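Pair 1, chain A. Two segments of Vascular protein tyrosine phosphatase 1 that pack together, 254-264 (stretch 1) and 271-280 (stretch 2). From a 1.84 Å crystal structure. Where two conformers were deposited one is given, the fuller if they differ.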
# COMPACT_ATOMS: atom_id res chain seq x y z
N PHE A 254 -3.84 -1.45 -4.56
CA PHE A 254 -2.85 -0.71 -5.31
C PHE A 254 -1.61 -1.57 -5.55
O PHE A 254 -1.08 -1.64 -6.66
CB PHE A 254 -2.46 0.54 -4.55
CG PHE A 254 -1.35 1.29 -5.21
CD1 PHE A 254 -1.62 2.21 -6.20
CD2 PHE A 254 -0.04 1.04 -4.87
CE1 PHE A 254 -0.62 2.89 -6.83
CE2 PHE A 254 0.99 1.72 -5.50
CZ PHE A 254 0.68 2.66 -6.48
N ILE A 255 -1.14 -2.23 -4.50
CA ILE A 255 0.07 -3.03 -4.65
C ILE A 255 -0.18 -4.15 -5.66
O ILE A 255 0.66 -4.42 -6.54
CB ILE A 255 0.52 -3.62 -3.32
CG1 ILE A 255 1.06 -2.50 -2.42
CG2 ILE A 255 1.59 -4.70 -3.57
CD1 ILE A 255 1.43 -2.99 -1.05
N ALA A 256 -1.34 -4.78 -5.55
CA ALA A 256 -1.66 -5.87 -6.47
C ALA A 256 -1.72 -5.36 -7.90
O ALA A 256 -1.22 -6.00 -8.81
CB ALA A 256 -2.98 -6.53 -6.09
N ILE A 257 -2.32 -4.19 -8.09
CA ILE A 257 -2.43 -3.65 -9.44
C ILE A 257 -1.03 -3.42 -10.01
O ILE A 257 -0.74 -3.71 -11.17
CB ILE A 257 -3.13 -2.29 -9.42
CG1 ILE A 257 -4.62 -2.48 -9.17
CG2 ILE A 257 -2.88 -1.54 -10.72
CD1 ILE A 257 -5.33 -1.16 -8.88
N ASP A 258 -0.15 -2.91 -9.17
CA ASP A 258 1.20 -2.62 -9.63
C ASP A 258 1.87 -3.91 -10.07
O ASP A 258 2.51 -3.99 -11.13
CB ASP A 258 2.02 -1.95 -8.53
CG ASP A 258 3.45 -1.66 -8.96
OD1 ASP A 258 3.64 -0.86 -9.89
OD2 ASP A 258 4.37 -2.24 -8.36
N ARG A 259 1.71 -4.93 -9.25
CA ARG A 259 2.30 -6.22 -9.54
C ARG A 259 1.71 -6.86 -10.78
O ARG A 259 2.43 -7.42 -11.59
CB ARG A 259 2.16 -7.13 -8.33
CG ARG A 259 2.99 -6.63 -7.15
CD ARG A 259 2.78 -7.49 -5.93
NE ARG A 259 3.15 -8.88 -6.18
CZ ARG A 259 3.27 -9.79 -5.22
NH1 ARG A 259 3.08 -9.45 -3.95
NH2 ARG A 259 3.59 -11.04 -5.54
N LEU A 260 0.39 -6.76 -10.92
CA LEU A 260 -0.30 -7.32 -12.07
C LEU A 260 0.18 -6.66 -13.35
O LEU A 260 0.34 -7.32 -14.37
CB LEU A 260 -1.80 -7.10 -11.94
CG LEU A 260 -2.40 -8.10 -10.97
CD1 LEU A 260 -3.75 -7.60 -10.52
CD2 LEU A 260 -2.49 -9.47 -11.66
N ILE A 261 0.38 -5.35 -13.30
CA ILE A 261 0.81 -4.66 -14.51
C ILE A 261 2.18 -5.16 -14.95
O ILE A 261 2.40 -5.44 -16.13
CB ILE A 261 0.83 -3.13 -14.33
CG1 ILE A 261 -0.62 -2.62 -14.16
CG2 ILE A 261 1.55 -2.46 -15.50
CD1 ILE A 261 -0.70 -1.15 -13.70
N TYR A 262 3.09 -5.31 -14.00
CA TYR A 262 4.40 -5.85 -14.36
C TYR A 262 4.26 -7.24 -14.97
O TYR A 262 4.90 -7.55 -15.97
CB TYR A 262 5.30 -5.95 -13.16
CG TYR A 262 5.99 -4.67 -12.80
CD1 TYR A 262 6.89 -4.08 -13.68
CD2 TYR A 262 5.78 -4.07 -11.57
CE1 TYR A 262 7.54 -2.91 -13.35
CE2 TYR A 262 6.43 -2.91 -11.22
CZ TYR A 262 7.31 -2.33 -12.11
OH TYR A 262 7.97 -1.18 -11.75
N GLN A 263 3.44 -8.06 -14.34
CA GLN A 263 3.18 -9.43 -14.76
C GLN A 263 2.69 -9.43 -16.21
O GLN A 263 3.16 -10.18 -17.06
CB GLN A 263 2.06 -9.99 -13.88
CG GLN A 263 2.31 -11.33 -13.24
CD GLN A 263 1.31 -11.62 -12.12
OE1 GLN A 263 0.11 -11.36 -12.26
NE2 GLN A 263 1.80 -12.15 -11.01
N ILE A 264 1.69 -8.60 -16.47
CA ILE A 264 1.11 -8.47 -17.80
C ILE A 264 2.19 -8.03 -18.78
O ILE A 264 2.36 -8.62 -19.84
CB ILE A 264 -0.02 -7.42 -17.81
CG1 ILE A 264 -1.29 -7.99 -17.18
CG2 ILE A 264 -0.30 -6.94 -19.24
CD1 ILE A 264 -2.32 -6.91 -16.86
N ASP A 271 -1.83 -13.45 -12.40
CA ASP A 271 -2.19 -14.34 -11.33
C ASP A 271 -2.59 -13.45 -10.17
O ASP A 271 -1.79 -13.17 -9.27
CB ASP A 271 -1.03 -15.25 -10.96
CG ASP A 271 -1.46 -16.35 -10.01
OD1 ASP A 271 -2.64 -16.34 -9.57
OD2 ASP A 271 -0.63 -17.22 -9.71
N VAL A 272 -3.83 -12.99 -10.22
CA VAL A 272 -4.31 -12.08 -9.20
C VAL A 272 -4.36 -12.87 -7.91
O VAL A 272 -3.99 -12.38 -6.85
CB VAL A 272 -5.72 -11.60 -9.56
CG1 VAL A 272 -6.28 -10.71 -8.44
CG2 VAL A 272 -5.69 -10.86 -10.90
N TYR A 273 -4.85 -14.10 -8.01
CA TYR A 273 -4.98 -14.95 -6.85
C TYR A 273 -3.61 -15.10 -6.18
O TYR A 273 -3.49 -14.92 -4.97
CB TYR A 273 -5.52 -16.31 -7.25
CG TYR A 273 -5.73 -17.21 -6.06
CD1 TYR A 273 -6.96 -17.26 -5.41
CD2 TYR A 273 -4.71 -18.02 -5.59
CE1 TYR A 273 -7.15 -18.07 -4.32
CE2 TYR A 273 -4.89 -18.84 -4.50
CZ TYR A 273 -6.12 -18.87 -3.88
OH TYR A 273 -6.31 -19.69 -2.79
N GLY A 274 -2.59 -15.41 -6.97
CA GLY A 274 -1.25 -15.61 -6.46
C GLY A 274 -0.69 -14.35 -5.83
O GLY A 274 -0.00 -14.40 -4.81
N ILE A 275 -1.00 -13.22 -6.43
CA ILE A 275 -0.55 -11.96 -5.87
C ILE A 275 -1.22 -11.71 -4.53
O ILE A 275 -0.56 -11.43 -3.54
CB ILE A 275 -0.83 -10.79 -6.82
CG1 ILE A 275 0.12 -10.89 -8.01
CG2 ILE A 275 -0.62 -9.45 -6.10
CD1 ILE A 275 -0.31 -10.05 -9.20
N VAL A 276 -2.55 -11.82 -4.49
CA VAL A 276 -3.24 -11.49 -3.26
C VAL A 276 -2.84 -12.48 -2.19
O VAL A 276 -2.64 -12.11 -1.04
CB VAL A 276 -4.77 -11.45 -3.43
CG1 VAL A 276 -5.46 -11.19 -2.08
CG2 VAL A 276 -5.13 -10.37 -4.47
N TYR A 277 -2.71 -13.74 -2.58
CA TYR A 277 -2.24 -14.76 -1.66
C TYR A 277 -0.93 -14.32 -1.01
O TYR A 277 -0.77 -14.31 0.22
CB TYR A 277 -2.03 -16.06 -2.41
CG TYR A 277 -1.79 -17.23 -1.49
CD1 TYR A 277 -2.79 -18.17 -1.29
CD2 TYR A 277 -0.57 -17.39 -0.84
CE1 TYR A 277 -2.58 -19.25 -0.45
CE2 TYR A 277 -0.36 -18.47 0.00
CZ TYR A 277 -1.37 -19.39 0.19
OH TYR A 277 -1.17 -20.46 1.03
N ASP A 278 0.02 -13.95 -1.86
CA ASP A 278 1.30 -13.45 -1.40
C ASP A 278 1.12 -12.25 -0.46
O ASP A 278 1.72 -12.18 0.61
CB ASP A 278 2.13 -13.04 -2.61
CG ASP A 278 3.54 -12.69 -2.24
OD1 ASP A 278 4.12 -13.34 -1.35
OD2 ASP A 278 4.07 -11.77 -2.88
N LEU A 279 0.30 -11.29 -0.86
CA LEU A 279 0.04 -10.15 0.01
C LEU A 279 -0.48 -10.60 1.37
O LEU A 279 0.00 -10.14 2.40
CB LEU A 279 -0.94 -9.17 -0.63
CG LEU A 279 -0.43 -8.56 -1.94
CD1 LEU A 279 -1.46 -7.57 -2.45
CD2 LEU A 279 0.93 -7.89 -1.75
N ARG A 280 -1.44 -11.52 1.36
CA ARG A 280 -2.00 -12.02 2.61
C ARG A 280 -0.97 -12.74 3.49
O ARG A 280 -1.12 -12.78 4.70
CB ARG A 280 -3.15 -12.98 2.35
CG ARG A 280 -4.36 -12.33 1.74
CD ARG A 280 -5.14 -11.50 2.75
NE ARG A 280 -6.24 -10.89 2.02
CZ ARG A 280 -7.38 -11.51 1.74
NH1 ARG A 280 -7.58 -12.75 2.17
NH2 ARG A 280 -8.31 -10.89 1.01

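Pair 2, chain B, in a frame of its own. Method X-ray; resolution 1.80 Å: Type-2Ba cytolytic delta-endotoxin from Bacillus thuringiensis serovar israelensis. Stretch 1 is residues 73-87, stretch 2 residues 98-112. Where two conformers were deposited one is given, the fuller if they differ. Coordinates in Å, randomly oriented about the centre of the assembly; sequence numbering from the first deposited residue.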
# COMPACT_ATOMS: atom_id res chain seq x y z
N GLU B 73 8.63 -9.65 -14.99
CA GLU B 73 8.46 -8.36 -15.60
C GLU B 73 7.64 -7.51 -14.65
O GLU B 73 6.67 -7.99 -14.03
CB GLU B 73 7.76 -8.44 -16.96
CG GLU B 73 7.75 -7.12 -17.69
CD GLU B 73 7.11 -7.22 -19.08
OE1 GLU B 73 7.54 -8.09 -19.87
OE2 GLU B 73 6.18 -6.43 -19.37
N VAL B 74 8.03 -6.24 -14.56
CA VAL B 74 7.41 -5.32 -13.61
C VAL B 74 5.88 -5.27 -13.86
O VAL B 74 5.11 -5.35 -12.92
CB VAL B 74 8.09 -3.92 -13.60
CG1 VAL B 74 7.24 -2.86 -12.82
CG2 VAL B 74 9.49 -4.01 -12.96
N SER B 75 5.45 -5.11 -15.11
CA SER B 75 3.99 -5.13 -15.41
C SER B 75 3.24 -6.36 -14.87
O SER B 75 2.14 -6.24 -14.35
CB SER B 75 3.77 -5.06 -16.93
OG SER B 75 4.32 -6.22 -17.55
N VAL B 76 3.84 -7.54 -15.02
CA VAL B 76 3.24 -8.81 -14.57
C VAL B 76 3.14 -8.81 -13.04
O VAL B 76 2.14 -9.25 -12.45
CB VAL B 76 4.03 -10.01 -15.14
CG1 VAL B 76 3.52 -11.34 -14.60
CG2 VAL B 76 3.94 -9.96 -16.69
N MET B 77 4.18 -8.30 -12.39
CA MET B 77 4.18 -8.15 -10.94
C MET B 77 3.05 -7.24 -10.45
O MET B 77 2.34 -7.56 -9.49
CB MET B 77 5.52 -7.60 -10.44
CG MET B 77 5.54 -7.44 -8.93
SD MET B 77 7.21 -7.21 -8.30
CE MET B 77 7.82 -5.83 -9.27
N ILE B 78 2.89 -6.11 -11.13
CA ILE B 78 1.84 -5.12 -10.82
C ILE B 78 0.46 -5.77 -10.94
O ILE B 78 -0.40 -5.56 -10.07
CB ILE B 78 1.98 -3.86 -11.73
CG1 ILE B 78 3.21 -3.04 -11.30
CG2 ILE B 78 0.69 -2.99 -11.68
CD1 ILE B 78 3.64 -1.97 -12.35
N SER B 79 0.24 -6.53 -12.03
CA SER B 79 -1.03 -7.26 -12.24
C SER B 79 -1.32 -8.26 -11.12
O SER B 79 -2.46 -8.35 -10.63
CB SER B 79 -1.04 -7.98 -13.58
OG SER B 79 -0.90 -7.05 -14.64
N GLN B 80 -0.29 -9.03 -10.74
CA GLN B 80 -0.39 -9.95 -9.61
C GLN B 80 -0.77 -9.23 -8.32
O GLN B 80 -1.67 -9.69 -7.61
CB GLN B 80 0.90 -10.77 -9.43
CG GLN B 80 1.01 -11.88 -10.48
CD GLN B 80 2.22 -12.80 -10.31
OE1 GLN B 80 2.69 -13.41 -11.28
NE2 GLN B 80 2.72 -12.92 -9.09
N ILE B 81 -0.13 -8.10 -8.05
CA ILE B 81 -0.41 -7.38 -6.78
C ILE B 81 -1.82 -6.76 -6.80
O ILE B 81 -2.50 -6.75 -5.79
CB ILE B 81 0.71 -6.38 -6.47
CG1 ILE B 81 1.96 -7.18 -6.06
CG2 ILE B 81 0.30 -5.36 -5.40
CD1 ILE B 81 3.25 -6.40 -6.03
N LYS B 82 -2.27 -6.30 -7.98
CA LYS B 82 -3.67 -5.84 -8.11
C LYS B 82 -4.64 -6.95 -7.69
O LYS B 82 -5.61 -6.71 -6.97
CB LYS B 82 -3.98 -5.42 -9.55
CG LYS B 82 -5.40 -4.86 -9.75
CD LYS B 82 -5.78 -4.79 -11.22
CE LYS B 82 -7.15 -4.03 -11.40
NZ LYS B 82 -7.61 -4.05 -12.82
N GLU B 83 -4.38 -8.17 -8.12
CA GLU B 83 -5.26 -9.28 -7.78
C GLU B 83 -5.19 -9.59 -6.28
O GLU B 83 -6.21 -9.92 -5.67
CB GLU B 83 -4.96 -10.53 -8.62
CG GLU B 83 -5.36 -10.35 -10.12
CD GLU B 83 -6.77 -9.73 -10.32
OE1 GLU B 83 -7.75 -10.29 -9.78
OE2 GLU B 83 -6.88 -8.69 -10.99
N ILE B 84 -4.01 -9.44 -5.70
CA ILE B 84 -3.87 -9.68 -4.25
C ILE B 84 -4.69 -8.62 -3.48
O ILE B 84 -5.44 -8.95 -2.55
CB ILE B 84 -2.42 -9.67 -3.79
CG1 ILE B 84 -1.69 -10.88 -4.37
CG2 ILE B 84 -2.32 -9.74 -2.24
CD1 ILE B 84 -0.16 -10.80 -4.23
N ILE B 85 -4.58 -7.36 -3.91
CA ILE B 85 -5.36 -6.27 -3.31
C ILE B 85 -6.86 -6.53 -3.44
O ILE B 85 -7.61 -6.34 -2.47
CB ILE B 85 -4.93 -4.89 -3.84
CG1 ILE B 85 -3.47 -4.60 -3.38
CG2 ILE B 85 -5.93 -3.79 -3.37
CD1 ILE B 85 -2.85 -3.39 -4.02
N ARG B 86 -7.32 -6.96 -4.62
CA ARG B 86 -8.71 -7.40 -4.79
C ARG B 86 -9.14 -8.39 -3.67
O ARG B 86 -10.20 -8.21 -3.03
CB ARG B 86 -8.93 -8.01 -6.18
CG ARG B 86 -10.44 -8.21 -6.54
CD ARG B 86 -10.61 -8.78 -7.94
NE ARG B 86 -9.74 -8.18 -8.95
CZ ARG B 86 -10.06 -7.14 -9.72
NH1 ARG B 86 -11.25 -6.56 -9.60
NH2 ARG B 86 -9.18 -6.69 -10.60
N SER B 87 -8.30 -9.38 -3.40
CA SER B 87 -8.57 -10.37 -2.35
C SER B 87 -8.59 -9.74 -0.95
O SER B 87 -9.52 -9.98 -0.16
CB SER B 87 -7.59 -11.54 -2.42
OG SER B 87 -7.90 -12.51 -1.42
N PHE B 98 -11.80 3.70 -9.31
CA PHE B 98 -11.16 3.26 -8.06
C PHE B 98 -9.99 2.34 -8.40
O PHE B 98 -8.85 2.52 -7.91
CB PHE B 98 -12.13 2.50 -7.13
CG PHE B 98 -11.41 1.77 -6.05
CD1 PHE B 98 -10.82 2.47 -5.01
CD2 PHE B 98 -11.26 0.37 -6.11
CE1 PHE B 98 -10.09 1.80 -3.99
CE2 PHE B 98 -10.56 -0.32 -5.10
CZ PHE B 98 -9.96 0.40 -4.06
N TRP B 99 -10.25 1.35 -9.24
CA TRP B 99 -9.19 0.40 -9.61
C TRP B 99 -8.02 1.10 -10.37
O TRP B 99 -6.87 0.68 -10.24
CB TRP B 99 -9.76 -0.83 -10.31
CG TRP B 99 -10.37 -1.73 -9.31
CD1 TRP B 99 -11.70 -1.94 -9.06
CD2 TRP B 99 -9.65 -2.51 -8.36
NE1 TRP B 99 -11.85 -2.84 -8.01
CE2 TRP B 99 -10.59 -3.19 -7.56
CE3 TRP B 99 -8.27 -2.70 -8.11
CZ2 TRP B 99 -10.22 -4.05 -6.52
CZ3 TRP B 99 -7.89 -3.54 -7.06
CH2 TRP B 99 -8.87 -4.22 -6.28
N ASN B 100 -8.32 2.18 -11.12
CA ASN B 100 -7.29 3.03 -11.72
C ASN B 100 -6.36 3.66 -10.66
O ASN B 100 -5.12 3.66 -10.82
CB ASN B 100 -7.93 4.13 -12.57
CG ASN B 100 -7.12 4.46 -13.81
OD1 ASN B 100 -6.77 5.61 -14.03
ND2 ASN B 100 -6.83 3.45 -14.61
N SER B 101 -6.97 4.20 -9.61
CA SER B 101 -6.25 4.73 -8.45
C SER B 101 -5.35 3.68 -7.84
O SER B 101 -4.16 3.94 -7.55
CB SER B 101 -7.24 5.26 -7.38
OG SER B 101 -7.79 6.49 -7.82
N VAL B 102 -5.88 2.48 -7.67
CA VAL B 102 -5.09 1.38 -7.08
C VAL B 102 -3.90 1.04 -7.98
O VAL B 102 -2.75 0.98 -7.51
CB VAL B 102 -5.95 0.11 -6.82
CG1 VAL B 102 -5.05 -1.01 -6.31
CG2 VAL B 102 -7.11 0.37 -5.86
N VAL B 103 -4.15 0.84 -9.27
CA VAL B 103 -3.09 0.39 -10.19
C VAL B 103 -2.01 1.45 -10.37
O VAL B 103 -0.83 1.12 -10.45
CB VAL B 103 -3.68 -0.13 -11.53
CG1 VAL B 103 -2.56 -0.36 -12.59
CG2 VAL B 103 -4.46 -1.47 -11.27
N SER B 104 -2.42 2.73 -10.42
CA SER B 104 -1.44 3.83 -10.47
C SER B 104 -0.54 3.80 -9.24
O SER B 104 0.70 3.98 -9.33
CB SER B 104 -2.15 5.19 -10.56
OG SER B 104 -1.21 6.24 -10.51
N ALA B 105 -1.15 3.61 -8.08
CA ALA B 105 -0.38 3.52 -6.81
C ALA B 105 0.57 2.32 -6.79
O ALA B 105 1.72 2.48 -6.38
CB ALA B 105 -1.31 3.51 -5.60
N ILE B 106 0.11 1.14 -7.24
CA ILE B 106 1.01 -0.03 -7.35
C ILE B 106 2.15 0.25 -8.36
O ILE B 106 3.31 -0.08 -8.09
CB ILE B 106 0.28 -1.33 -7.71
CG1 ILE B 106 -0.82 -1.70 -6.70
CG2 ILE B 106 1.30 -2.54 -7.90
CD1 ILE B 106 -1.78 -2.78 -7.32
N THR B 107 1.83 0.86 -9.49
CA THR B 107 2.85 1.20 -10.50
C THR B 107 3.92 2.13 -9.95
O THR B 107 5.12 1.92 -10.18
CB THR B 107 2.19 1.80 -11.75
OG1 THR B 107 1.27 0.84 -12.26
CG2 THR B 107 3.25 2.13 -12.84
N ASN B 108 3.50 3.15 -9.19
CA ASN B 108 4.43 4.06 -8.55
C ASN B 108 5.21 3.47 -7.36
O ASN B 108 6.13 4.11 -6.83
CB ASN B 108 3.70 5.36 -8.18
CG ASN B 108 3.32 6.15 -9.41
OD1 ASN B 108 4.01 6.09 -10.41
ND2 ASN B 108 2.21 6.89 -9.35
N THR B 109 4.90 2.23 -6.99
CA THR B 109 5.63 1.53 -5.93
C THR B 109 6.96 0.99 -6.51
O THR B 109 7.95 0.87 -5.79
CB THR B 109 4.78 0.36 -5.39
OG1 THR B 109 3.61 0.88 -4.74
CG2 THR B 109 5.58 -0.56 -4.40
N PHE B 110 6.96 0.73 -7.82
CA PHE B 110 8.07 0.04 -8.51
C PHE B 110 8.74 0.90 -9.58
O PHE B 110 9.89 0.62 -9.99
CB PHE B 110 7.58 -1.26 -9.14
CG PHE B 110 7.04 -2.24 -8.16
CD1 PHE B 110 7.91 -2.87 -7.25
CD2 PHE B 110 5.66 -2.49 -8.09
CE1 PHE B 110 7.44 -3.79 -6.34
CE2 PHE B 110 5.15 -3.43 -7.13
CZ PHE B 110 6.05 -4.09 -6.27
N THR B 111 8.01 1.90 -10.09
CA THR B 111 8.49 2.74 -11.21
C THR B 111 8.25 4.22 -10.88
O THR B 111 7.66 4.54 -9.85
CB THR B 111 7.80 2.37 -12.59
OG1 THR B 111 6.40 2.69 -12.55
CG2 THR B 111 8.01 0.87 -12.98
N ASN B 112 8.69 5.13 -11.76
CA ASN B 112 8.68 6.54 -11.48
C ASN B 112 9.33 6.83 -10.11
O ASN B 112 8.85 7.68 -9.39
CB ASN B 112 7.26 7.09 -11.48
CG ASN B 112 6.57 6.95 -12.80
OD1 ASN B 112 7.12 7.30 -13.85
ND2 ASN B 112 5.32 6.45 -12.78

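Both pairs are two helices packed at a steep, largely antiparallel angle. In pair 1 the axes approach to 9.8 Å with 136° between their N-to-C directions; in pair 2 the values are 9.7 Å and 133°. Superposing N, CA and C of 14 central residues gives an RMSD of 0.3 Å, so differences between the contacts lie mainly in the side chains.

A closely conserved feature at the centre of both contacts is an isoleucine. Ile A275 matches Ile B106, with CA atoms 0.3 Å and side-chain centres 0.5 Å apart, and both have chi1 m and chi2 t. Each is a knob in a four-residue hole at matched positions: Ala A256, Arg A259, Leu A260 and Gln A263 in pair 1, Ile B78, Ile B81, Lys B82 and Ile B85 in pair 2. The closest CA pairs there agree as well, Ala A256 CA to Ile A275 CA and Ile B78 CA to Ile B106 CA both measuring 6.2 Å.

The walls of the hole differ. At the first position, Ala A256 CB meets Ile A275 CG2 at 3.8 Å, whereas the longer Ile B78 reaches Ile B106 CG2 with its CG2 at 3.9 Å and is itself a knob among Val B103, Ile B106, Thr B107 and Phe B110. At the second, the guanidinium of Arg A259 has Ile A275 CG2 over one face, 3.8 Å from NE, while its edge faces Asp A278: NH1 and NH2 donate to OD2 of Asp A278 at 2.7 and 2.8 Å in a salt bridge. Its counterpart Ile B81 is purely apolar, with CG2 3.8 Å from Ile B106 CD1, and Thr B109, which matches Asp A278, makes no cross-helix contact; its OG1 instead donates to Ala B105 O at 3.0 Å.

At the fourth position, Gln A263 OE1 accepts from Asp A271 N at 2.9 Å, just where the second helix begins, and also lies 3.4 Å from Ile A275 CD1. Ile B85 replaces this polar link with CD1 contacts to Ile B106 CD1 (3.5 Å) and Val B102 CG1 (4.0 Å), Val B102 being the match of Asp A271.

Leu A279 and Phe B110 match less tightly, with CA atoms 0.9 Å apart. Leu A279 CD2 touches Ile A255 CG2 at 3.7 Å; the Phe B110 ring receives Met B77, the match of Ile A255, over one face, with CE 3.6 Å from the ring centroid. Pair 2 has no hydrogen bonds between its stretches, so comparable backbones accommodate either a mixed polar and apolar contact or a more apolar one.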